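Local coordinates for protein alkane monooxygenase (Geobacillus thermodenitrificans, PDB 3B9O) that belongs to the luciferase-like monooxygenases, proteins of the TIM-barrel class, and holds flavin mononucleotide in a pocket, at residues Asp64-Gln68 and Gly317-Lys322; Thr72-Val78 and Ser304-Ala310; Leu171-Trp176 and Gly210-Glu215. Numbering follows the deposited sequence.

Contact 1: Asp64-Gln68 and Gly317-Lys322; sequences DVYRQ and GYDLSK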
loop_
_atom_site.group_PDB
_atom_site.type_symbol
_atom_site.label_atom_id
_atom_site.label_comp_id
_atom_site.label_asym_id
_atom_site.label_seq_id
_atom_site.Cartn_x
_atom_site.Cartn_y
_atom_site.Cartn_z
ATOM N N ASP A 64 13.683 -13.701 8.796
ATOM C CA ASP A 64 14.614 -14.630 9.468
ATOM C C ASP A 64 14.449 -16.027 8.888
ATOM O O ASP A 64 14.687 -17.011 9.575
ATOM C CB ASP A 64 14.382 -14.635 10.993
ATOM C CG ASP A 64 12.974 -15.050 11.374
ATOM O OD1 ASP A 64 12.201 -15.466 10.477
ATOM O OD2 ASP A 64 12.618 -14.942 12.572
ATOM N N VAL A 65 14.012 -16.109 7.638
ATOM C CA VAL A 65 13.745 -17.419 7.033
ATOM C C VAL A 65 15.007 -17.897 6.329
ATOM O O VAL A 65 15.481 -19.017 6.573
ATOM C CB VAL A 65 12.501 -17.415 6.096
ATOM C CG1 VAL A 65 12.449 -18.700 5.255
ATOM C CG2 VAL A 65 11.207 -17.247 6.916
ATOM N N TYR A 66 15.561 -17.038 5.471
ATOM C CA TYR A 66 16.773 -17.375 4.751
ATOM C C TYR A 66 17.951 -17.598 5.731
ATOM O O TYR A 66 18.223 -16.770 6.615
ATOM C CB TYR A 66 17.068 -16.314 3.698
ATOM C CG TYR A 66 18.391 -16.471 2.973
ATOM C CD1 TYR A 66 18.612 -17.528 2.085
ATOM C CD2 TYR A 66 19.420 -15.559 3.176
ATOM C CE1 TYR A 66 19.828 -17.656 1.417
ATOM C CE2 TYR A 66 20.628 -15.674 2.525
ATOM C CZ TYR A 66 20.832 -16.735 1.649
ATOM O OH TYR A 66 22.033 -16.833 0.981
ATOM N N ARG A 67 18.612 -18.753 5.569
ATOM C CA ARG A 67 19.637 -19.280 6.484
ATOM C C ARG A 67 19.194 -19.395 7.938
ATOM O O ARG A 67 20.024 -19.361 8.854
ATOM C CB ARG A 67 20.957 -18.510 6.344
ATOM C CG ARG A 67 21.413 -18.404 4.876
ATOM C CD ARG A 67 22.649 -17.588 4.690
ATOM N NE ARG A 67 23.746 -18.129 5.479
ATOM C CZ ARG A 67 24.829 -18.731 4.979
ATOM N NH1 ARG A 67 25.000 -18.874 3.655
ATOM N NH2 ARG A 67 25.752 -19.179 5.820
ATOM N N GLN A 68 17.885 -19.507 8.147
ATOM C CA GLN A 68 17.304 -19.747 9.469
ATOM C C GLN A 68 17.601 -18.667 10.536
ATOM O O GLN A 68 17.466 -18.889 11.741
ATOM C CB GLN A 68 17.711 -21.167 9.938
ATOM C CG GLN A 68 17.174 -22.269 8.997
ATOM C CD GLN A 68 15.671 -22.123 8.773
ATOM O OE1 GLN A 68 15.203 -22.002 7.627
ATOM N NE2 GLN A 68 14.908 -22.099 9.863
ATOM N N GLY A 317 8.560 -17.941 2.357
ATOM C CA GLY A 317 8.674 -19.011 3.345
ATOM C C GLY A 317 9.739 -20.039 2.986
ATOM O O GLY A 317 10.040 -20.909 3.802
ATOM N N TYR A 318 10.310 -19.904 1.782
ATOM C CA TYR A 318 11.383 -20.771 1.269
ATOM C C TYR A 318 12.771 -20.229 1.605
ATOM O O TYR A 318 13.161 -19.122 1.161
ATOM C CB TYR A 318 11.282 -20.982 -0.257
ATOM C CG TYR A 318 10.092 -21.838 -0.648
ATOM C CD1 TYR A 318 8.890 -21.252 -1.056
ATOM C CD2 TYR A 318 10.164 -23.249 -0.584
ATOM C CE1 TYR A 318 7.775 -22.049 -1.392
ATOM C CE2 TYR A 318 9.064 -24.050 -0.915
ATOM C CZ TYR A 318 7.876 -23.444 -1.319
ATOM O OH TYR A 318 6.793 -24.228 -1.643
ATOM N N ASP A 319 13.506 -21.031 2.379
ATOM C CA ASP A 319 14.905 -20.772 2.659
ATOM C C ASP A 319 15.791 -21.450 1.606
ATOM O O ASP A 319 16.074 -22.651 1.722
ATOM C CB ASP A 319 15.271 -21.285 4.069
ATOM C CG ASP A 319 16.753 -21.167 4.362
ATOM O OD1 ASP A 319 17.497 -20.640 3.521
ATOM O OD2 ASP A 319 17.192 -21.596 5.440
ATOM N N LEU A 320 16.260 -20.688 0.614
ATOM C CA LEU A 320 16.991 -21.274 -0.528
ATOM C C LEU A 320 18.402 -21.804 -0.219
ATOM O O LEU A 320 19.048 -22.410 -1.100
ATOM C CB LEU A 320 17.093 -20.281 -1.698
ATOM C CG LEU A 320 15.784 -19.765 -2.297
ATOM C CD1 LEU A 320 16.057 -18.881 -3.510
ATOM C CD2 LEU A 320 14.845 -20.931 -2.655
ATOM N N SER A 321 18.887 -21.555 1.003
ATOM C CA SER A 321 20.246 -21.963 1.389
ATOM C C SER A 321 20.193 -23.453 1.616
ATOM O O SER A 321 21.211 -24.143 1.490
ATOM C CB SER A 321 20.703 -21.246 2.661
ATOM O OG SER A 321 20.030 -21.769 3.782
ATOM N N LYS A 322 18.982 -23.903 1.961
ATOM C CA LYS A 322 18.579 -25.293 2.159
ATOM C C LYS A 322 18.382 -26.125 0.886
ATOM O O LYS A 322 17.771 -27.194 0.957
ATOM C CB LYS A 322 17.229 -25.327 2.869
ATOM C CG LYS A 322 17.265 -25.020 4.334
ATOM C CD LYS A 322 16.203 -25.802 5.068
ATOM C CE LYS A 322 14.845 -25.137 5.013
ATOM N NZ LYS A 322 14.152 -25.275 6.336
#

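Contact 2: Thr72-Val78 and Ser304-Ala310; sequences TAVREAV and SLEGHLA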
loop_
_atom_site.group_PDB
_atom_site.type_symbol
_atom_site.label_atom_id
_atom_site.label_comp_id
_atom_site.label_asym_id
_atom_site.label_seq_id
_atom_site.Cartn_x
_atom_site.Cartn_y
_atom_site.Cartn_z
ATOM N N THR A 72 21.209 -12.123 8.031
ATOM C CA THR A 72 21.322 -11.515 6.694
ATOM C C THR A 72 20.461 -10.249 6.570
ATOM O O THR A 72 20.933 -9.213 6.091
ATOM C CB THR A 72 20.949 -12.502 5.568
ATOM O OG1 THR A 72 21.827 -13.635 5.634
ATOM C CG2 THR A 72 21.104 -11.853 4.215
ATOM N N ALA A 73 19.199 -10.338 7.008
ATOM C CA ALA A 73 18.311 -9.171 7.009
ATOM C C ALA A 73 18.933 -8.021 7.799
ATOM O O ALA A 73 18.922 -6.872 7.349
ATOM C CB ALA A 73 16.959 -9.548 7.577
ATOM N N VAL A 74 19.498 -8.338 8.975
ATOM C CA VAL A 74 20.140 -7.335 9.827
ATOM C C VAL A 74 21.339 -6.698 9.082
ATOM O O VAL A 74 21.434 -5.465 8.970
ATOM C CB VAL A 74 20.516 -7.897 11.254
ATOM C CG1 VAL A 74 21.380 -6.910 11.999
ATOM C CG2 VAL A 74 19.234 -8.213 12.099
ATOM N N ARG A 75 22.233 -7.535 8.528
ATOM C CA ARG A 75 23.451 -7.029 7.843
ATOM C C ARG A 75 23.146 -6.178 6.604
ATOM O O ARG A 75 23.830 -5.196 6.295
ATOM C CB ARG A 75 24.360 -8.207 7.434
ATOM C CG ARG A 75 25.754 -7.818 6.895
ATOM C CD ARG A 75 26.736 -9.045 6.938
ATOM N NE ARG A 75 26.008 -10.318 6.825
ATOM C CZ ARG A 75 25.977 -11.304 7.731
ATOM N NH1 ARG A 75 26.692 -11.259 8.861
ATOM N NH2 ARG A 75 25.229 -12.375 7.484
ATOM N N GLU A 76 22.136 -6.607 5.865
ATOM C CA GLU A 76 21.784 -5.974 4.588
ATOM C C GLU A 76 20.671 -4.920 4.763
ATOM O O GLU A 76 20.164 -4.389 3.769
ATOM C CB GLU A 76 21.287 -7.061 3.630
ATOM C CG GLU A 76 22.317 -8.128 3.297
ATOM C CD GLU A 76 23.152 -7.795 2.066
ATOM O OE1 GLU A 76 22.769 -6.895 1.280
ATOM O OE2 GLU A 76 24.192 -8.459 1.881
ATOM N N ALA A 77 20.273 -4.661 6.010
ATOM C CA ALA A 77 19.147 -3.742 6.323
ATOM C C ALA A 77 17.817 -4.062 5.581
ATOM O O ALA A 77 17.086 -3.151 5.117
ATOM C CB ALA A 77 19.573 -2.292 6.114
ATOM N N VAL A 78 17.516 -5.347 5.498
ATOM C CA VAL A 78 16.315 -5.854 4.812
ATOM C C VAL A 78 15.077 -5.678 5.712
ATOM O O VAL A 78 14.673 -6.592 6.426
ATOM C CB VAL A 78 16.527 -7.348 4.322
ATOM C CG1 VAL A 78 15.204 -7.955 3.763
ATOM C CG2 VAL A 78 17.644 -7.412 3.277
ATOM N N SER A 304 22.175 -6.368 -4.234
ATOM C CA SER A 304 22.722 -7.358 -3.314
ATOM C C SER A 304 21.907 -8.624 -3.342
ATOM O O SER A 304 20.823 -8.689 -2.772
ATOM C CB SER A 304 22.791 -6.848 -1.874
ATOM O OG SER A 304 23.359 -7.857 -1.041
ATOM N N LEU A 305 22.454 -9.643 -3.998
ATOM C CA LEU A 305 21.807 -10.952 -4.064
ATOM C C LEU A 305 21.405 -11.477 -2.678
ATOM O O LEU A 305 20.319 -12.020 -2.509
ATOM C CB LEU A 305 22.715 -11.956 -4.794
ATOM C CG LEU A 305 22.092 -13.256 -5.320
ATOM C CD1 LEU A 305 22.407 -14.422 -4.439
ATOM C CD2 LEU A 305 20.570 -13.156 -5.587
ATOM N N GLU A 306 22.293 -11.325 -1.696
ATOM C CA GLU A 306 22.050 -11.849 -0.362
ATOM C C GLU A 306 20.857 -11.165 0.351
ATOM O O GLU A 306 20.033 -11.821 0.997
ATOM C CB GLU A 306 23.348 -11.743 0.448
ATOM C CG GLU A 306 23.522 -12.837 1.483
ATOM C CD GLU A 306 23.873 -14.236 0.917
ATOM O OE1 GLU A 306 23.788 -15.205 1.683
ATOM O OE2 GLU A 306 24.211 -14.388 -0.259
ATOM N N GLY A 307 20.760 -9.847 0.199
ATOM C CA GLY A 307 19.602 -9.108 0.685
ATOM C C GLY A 307 18.318 -9.570 0.030
ATOM O O GLY A 307 17.328 -9.846 0.713
ATOM N N HIS A 308 18.350 -9.725 -1.298
ATOM C CA HIS A 308 17.184 -10.314 -1.980
ATOM C C HIS A 308 16.826 -11.716 -1.557
ATOM O O HIS A 308 15.662 -12.021 -1.422
ATOM C CB HIS A 308 17.316 -10.213 -3.486
ATOM C CG HIS A 308 17.394 -8.798 -3.944
ATOM N ND1 HIS A 308 16.278 -8.014 -4.096
ATOM C CD2 HIS A 308 18.456 -8.001 -4.201
ATOM C CE1 HIS A 308 16.641 -6.807 -4.478
ATOM N NE2 HIS A 308 17.959 -6.772 -4.546
ATOM N N LEU A 309 17.820 -12.567 -1.312
ATOM C CA LEU A 309 17.506 -13.901 -0.778
ATOM C C LEU A 309 16.771 -13.827 0.555
ATOM O O LEU A 309 15.829 -14.597 0.804
ATOM C CB LEU A 309 18.777 -14.756 -0.657
ATOM C CG LEU A 309 19.313 -15.745 -1.703
ATOM C CD1 LEU A 309 18.507 -15.926 -2.959
ATOM C CD2 LEU A 309 20.781 -15.458 -1.980
ATOM N N ALA A 310 17.202 -12.919 1.428
ATOM C CA ALA A 310 16.546 -12.732 2.727
ATOM C C ALA A 310 15.084 -12.312 2.539
ATOM O O ALA A 310 14.183 -12.861 3.195
ATOM C CB ALA A 310 17.321 -11.700 3.605
#

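Contact 3: Leu171-Trp176 and Gly210-Glu215; sequences LWEGSW and GPHLCE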
loop_
_atom_site.group_PDB
_atom_site.type_symbol
_atom_site.label_atom_id
_atom_site.label_comp_id
_atom_site.label_asym_id
_atom_site.label_seq_id
_atom_site.Cartn_x
_atom_site.Cartn_y
_atom_site.Cartn_z
ATOM N N LEU A 171 -17.886 0.904 13.727
ATOM C CA LEU A 171 -17.359 2.113 14.401
ATOM C C LEU A 171 -17.369 3.381 13.535
ATOM O O LEU A 171 -17.870 4.447 13.922
ATOM C CB LEU A 171 -15.938 1.829 14.963
ATOM C CG LEU A 171 -15.849 0.726 16.037
ATOM C CD1 LEU A 171 -14.404 0.359 16.347
ATOM C CD2 LEU A 171 -16.625 1.143 17.348
ATOM N N TRP A 172 -16.826 3.254 12.339
ATOM C CA TRP A 172 -16.636 4.393 11.463
ATOM C C TRP A 172 -17.894 4.940 10.800
ATOM O O TRP A 172 -17.979 6.131 10.584
ATOM C CB TRP A 172 -15.631 4.034 10.370
ATOM C CG TRP A 172 -14.221 3.875 10.856
ATOM C CD1 TRP A 172 -13.628 4.559 11.874
ATOM C CD2 TRP A 172 -13.201 3.058 10.263
ATOM N NE1 TRP A 172 -12.309 4.178 11.990
ATOM C CE2 TRP A 172 -12.010 3.278 11.001
ATOM C CE3 TRP A 172 -13.178 2.140 9.188
ATOM C CZ2 TRP A 172 -10.818 2.587 10.728
ATOM C CZ3 TRP A 172 -12.003 1.465 8.899
ATOM C CH2 TRP A 172 -10.823 1.697 9.667
ATOM N N GLU A 173 -18.832 4.049 10.465
ATOM C CA GLU A 173 -19.996 4.358 9.640
ATOM C C GLU A 173 -21.270 4.397 10.451
ATOM O O GLU A 173 -22.183 5.144 10.126
ATOM C CB GLU A 173 -20.204 3.300 8.543
ATOM C CG GLU A 173 -19.042 3.146 7.516
ATOM C CD GLU A 173 -18.921 4.364 6.611
ATOM O OE1 GLU A 173 -17.794 4.664 6.194
ATOM O OE2 GLU A 173 -19.949 5.003 6.323
ATOM N N GLY A 174 -21.341 3.577 11.480
ATOM C CA GLY A 174 -22.630 3.386 12.177
ATOM C C GLY A 174 -22.772 3.915 13.610
ATOM O O GLY A 174 -23.897 4.118 14.121
ATOM N N SER A 175 -21.661 4.109 14.296
ATOM C CA SER A 175 -21.759 4.454 15.697
ATOM C C SER A 175 -22.298 5.869 15.939
ATOM O O SER A 175 -23.217 6.066 16.753
ATOM C CB SER A 175 -20.431 4.204 16.371
ATOM O OG SER A 175 -20.469 4.561 17.739
ATOM N N TRP A 176 -21.739 6.858 15.255
ATOM C CA TRP A 176 -22.182 8.244 15.380
ATOM C C TRP A 176 -22.878 8.578 14.081
ATOM O O TRP A 176 -22.319 8.320 13.025
ATOM C CB TRP A 176 -20.995 9.210 15.516
ATOM C CG TRP A 176 -20.188 9.062 16.787
ATOM C CD1 TRP A 176 -19.691 7.880 17.327
ATOM C CD2 TRP A 176 -19.791 10.099 17.679
ATOM N NE1 TRP A 176 -19.045 8.148 18.491
ATOM C CE2 TRP A 176 -19.065 9.502 18.714
ATOM C CE3 TRP A 176 -19.966 11.499 17.695
ATOM C CZ2 TRP A 176 -18.508 10.248 19.771
ATOM C CZ3 TRP A 176 -19.413 12.233 18.742
ATOM C CH2 TRP A 176 -18.701 11.609 19.769
ATOM N N GLY A 210 -18.942 -0.958 21.677
ATOM C CA GLY A 210 -18.965 0.407 21.109
ATOM C C GLY A 210 -19.345 1.289 22.275
ATOM O O GLY A 210 -19.325 0.809 23.442
ATOM N N PRO A 211 -19.664 2.573 22.027
ATOM C CA PRO A 211 -19.634 3.306 20.756
ATOM C C PRO A 211 -18.172 3.606 20.354
ATOM O O PRO A 211 -17.221 3.333 21.124
ATOM C CB PRO A 211 -20.369 4.602 21.088
ATOM C CG PRO A 211 -20.114 4.789 22.556
ATOM C CD PRO A 211 -20.076 3.430 23.152
ATOM N N HIS A 212 -18.006 4.159 19.163
ATOM C CA HIS A 212 -16.701 4.637 18.733
ATOM C C HIS A 212 -16.336 5.874 19.586
ATOM O O HIS A 212 -17.210 6.596 20.104
ATOM C CB HIS A 212 -16.798 4.986 17.245
ATOM C CG HIS A 212 -15.493 5.320 16.594
ATOM N ND1 HIS A 212 -14.308 4.695 16.932
ATOM C CD2 HIS A 212 -15.205 6.164 15.572
ATOM C CE1 HIS A 212 -13.337 5.150 16.149
ATOM N NE2 HIS A 212 -13.852 6.045 15.323
ATOM N N LEU A 213 -15.041 6.096 19.752
ATOM C CA LEU A 213 -14.548 7.229 20.545
ATOM C C LEU A 213 -14.524 8.552 19.751
ATOM O O LEU A 213 -14.449 9.610 20.340
ATOM C CB LEU A 213 -13.133 6.897 21.070
ATOM C CG LEU A 213 -13.054 5.820 22.202
ATOM C CD1 LEU A 213 -11.611 5.381 22.508
ATOM C CD2 LEU A 213 -13.803 6.227 23.514
ATOM N N CYS A 214 -14.591 8.473 18.419
ATOM C CA CYS A 214 -14.395 9.633 17.550
ATOM C C CYS A 214 -15.668 10.075 16.818
ATOM O O CYS A 214 -16.563 9.275 16.485
ATOM C CB CYS A 214 -13.279 9.339 16.507
ATOM S SG CYS A 214 -11.856 8.497 17.166
ATOM N N GLU A 215 -15.746 11.365 16.555
ATOM C CA GLU A 215 -16.866 11.925 15.818
ATOM C C GLU A 215 -16.643 11.672 14.334
ATOM O O GLU A 215 -15.486 11.418 13.940
ATOM C CB GLU A 215 -17.028 13.404 16.104
ATOM C CG GLU A 215 -15.937 14.334 15.446
ATOM C CD GLU A 215 -16.166 15.781 15.852
ATOM O OE1 GLU A 215 -16.953 16.437 15.129
ATOM O OE2 GLU A 215 -15.587 16.249 16.888
#

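Contact 1: Asp64-Gln68 and Gly317-Lys322
An Asx turn at Asp319 organises this meeting of two loops in a luciferase-like TIM barrel: 64-68 leads from strand 53-57, on the side where the strands end, to helix 71-75, and 317-322 follows helix 305-316, with Gly317 about 10 Å from the bound flavin mononucleotide. Hydrogen bonds converge on one carboxylate oxygen. Asp319 OD1 accepts from Ser321 N at 3.0 Å, which defines the turn, from Ser321 OG at 2.8 Å, and across the contact from Arg67 N at 3.0 Å. The CA-to-CB bond of Asp319 points toward 64-68, and the carboxylate thus ties the backbone of one loop to the turn of the other; CA of Tyr66 and CA of Asp319 come within 4.4 Å. The 64-68 loop is folded back by the bond from Gln68 N to Val65 O, 2.9 Å.

Van der Waals contacts flank the carboxylate. Val65 CG1 lies 3.6 Å from Gly317 O and 4.0 Å from Asp319 CB. Leu320 N sits at the edge of the Tyr66 ring, 4.2 Å from CD1, while Tyr66 OH bonds to Glu306 on helix 305-316. Gly317, the first residue beyond that helix, has positive phi, where a CB would collide with the preceding carbonyl. On the exposed side, although the CA-to-CB bond of Arg67 points away, Arg67 CG touches Ser321 CB at 3.7 Å.

Contact 2: Thr72-Val78 and Ser304-Ala310
A Schellman motif ends helix 71-75 where it packs against the first turns of helix 305-316, a buried helix-to-helix contact on the periphery of the TIM barrel. Ala77 has positive phi, and the bonds Ala77 N to Val74 O (3.3 Å) and Val78 N to Ala73 O (2.8 Å) close the last turn, so that Val78 is brought round to face the second helix.

Glu76 loses the most surface. Its CB points toward helix 305-316, and the carboxylate reaches the start of that helix, lying beside Gly307 N (3.7 Å from Glu76 CD) and Glu306 CB (3.7 Å from Glu76 OE2). Gly307 makes room for it: a CB there would stand only 3.2 Å from Glu76 OE1.

Ala310, almost as well covered, sends its methyl between Thr72 and Val78. Ala310 CB is 3.8 Å from Thr72 CG2 and 4.3 Å from Val78 CG1, while Val78 CG2 rests 3.5 Å from Gly307 O. Gly307 and Ala310, having little or no side chain, allow close approach: CA atoms are 5.5 Å apart at Glu76 and Gly307 and 5.8 Å apart at Ala73 and Ala310.

Thr72 comes next, its methyl also meeting the Glu306 side chain, whose OE1 is hydrogen-bonded to Tyr66 OH. At the N-cap position of helix 305-316, Ser304 OG donates a short hydrogen bond of 2.6 Å to Glu76 OE1.

Contact 3: Leu171-Trp176 and Gly210-Glu215
The last part of helix 154-174 contains a wider pi-type turn at 171-174, and side chains of 171-176 grip the irregular 210-215 segment in the peripheral part of the luciferase-like fold. His212 is the centre. With chi1 t its imidazole turns over the helix end: Leu171 CB lies over one face, 4.1 Å from the ring centroid, and Trp172 (chi1 m) directs its edge toward the His212 face in an offset edge-to-face pair, planes at 80°. Both polar ends have partners on helix 112-125, His212 NE2 with Ser120 and Trp172 NE1 with Ala116.

Ser175, chi1 t, places OG to accept from His212 N at 2.9 Å, and also bonds to His197 O. Trp176, chi1 m, lays its indole along the segment, NE1 donating to His212 O at 2.9 Å, while Glu215 CA sits over the six-membered ring, 3.9 Å from its centroid. Glu215, chi1 p, carries its carboxylate away to Arg183. The cis peptide before Pro211 bends the chain just ahead.

The backbone NH and CO of His212 are therefore both bound by side chains, so a segment without regular secondary structure is held by specific polar bonds as well as by aromatic faces.

From the N terminus, the chain leaves strand 53-57, passes through 64-68 and 72-78, and later reaches 171-176. A short excursion returns to 210-215, so contact 3 closes the smallest loop, joining the end of helix 154-174 to the loop between strands 207-208 and 223-227. Segment 304-310 then closes contact 2 and 317-322 closes contact 1. The loops nest without crossing, 3 within 2 within 1. Contacts 1 and 2 adjoin, their centres 12 Å apart, and join the region after strand 53-57 to helix 305-316 and its following loop, Tyr66 packing on Leu309 and Ala310. Contact 3, about 43 Å from contact 2 between centres, lies across the chain's centre from it.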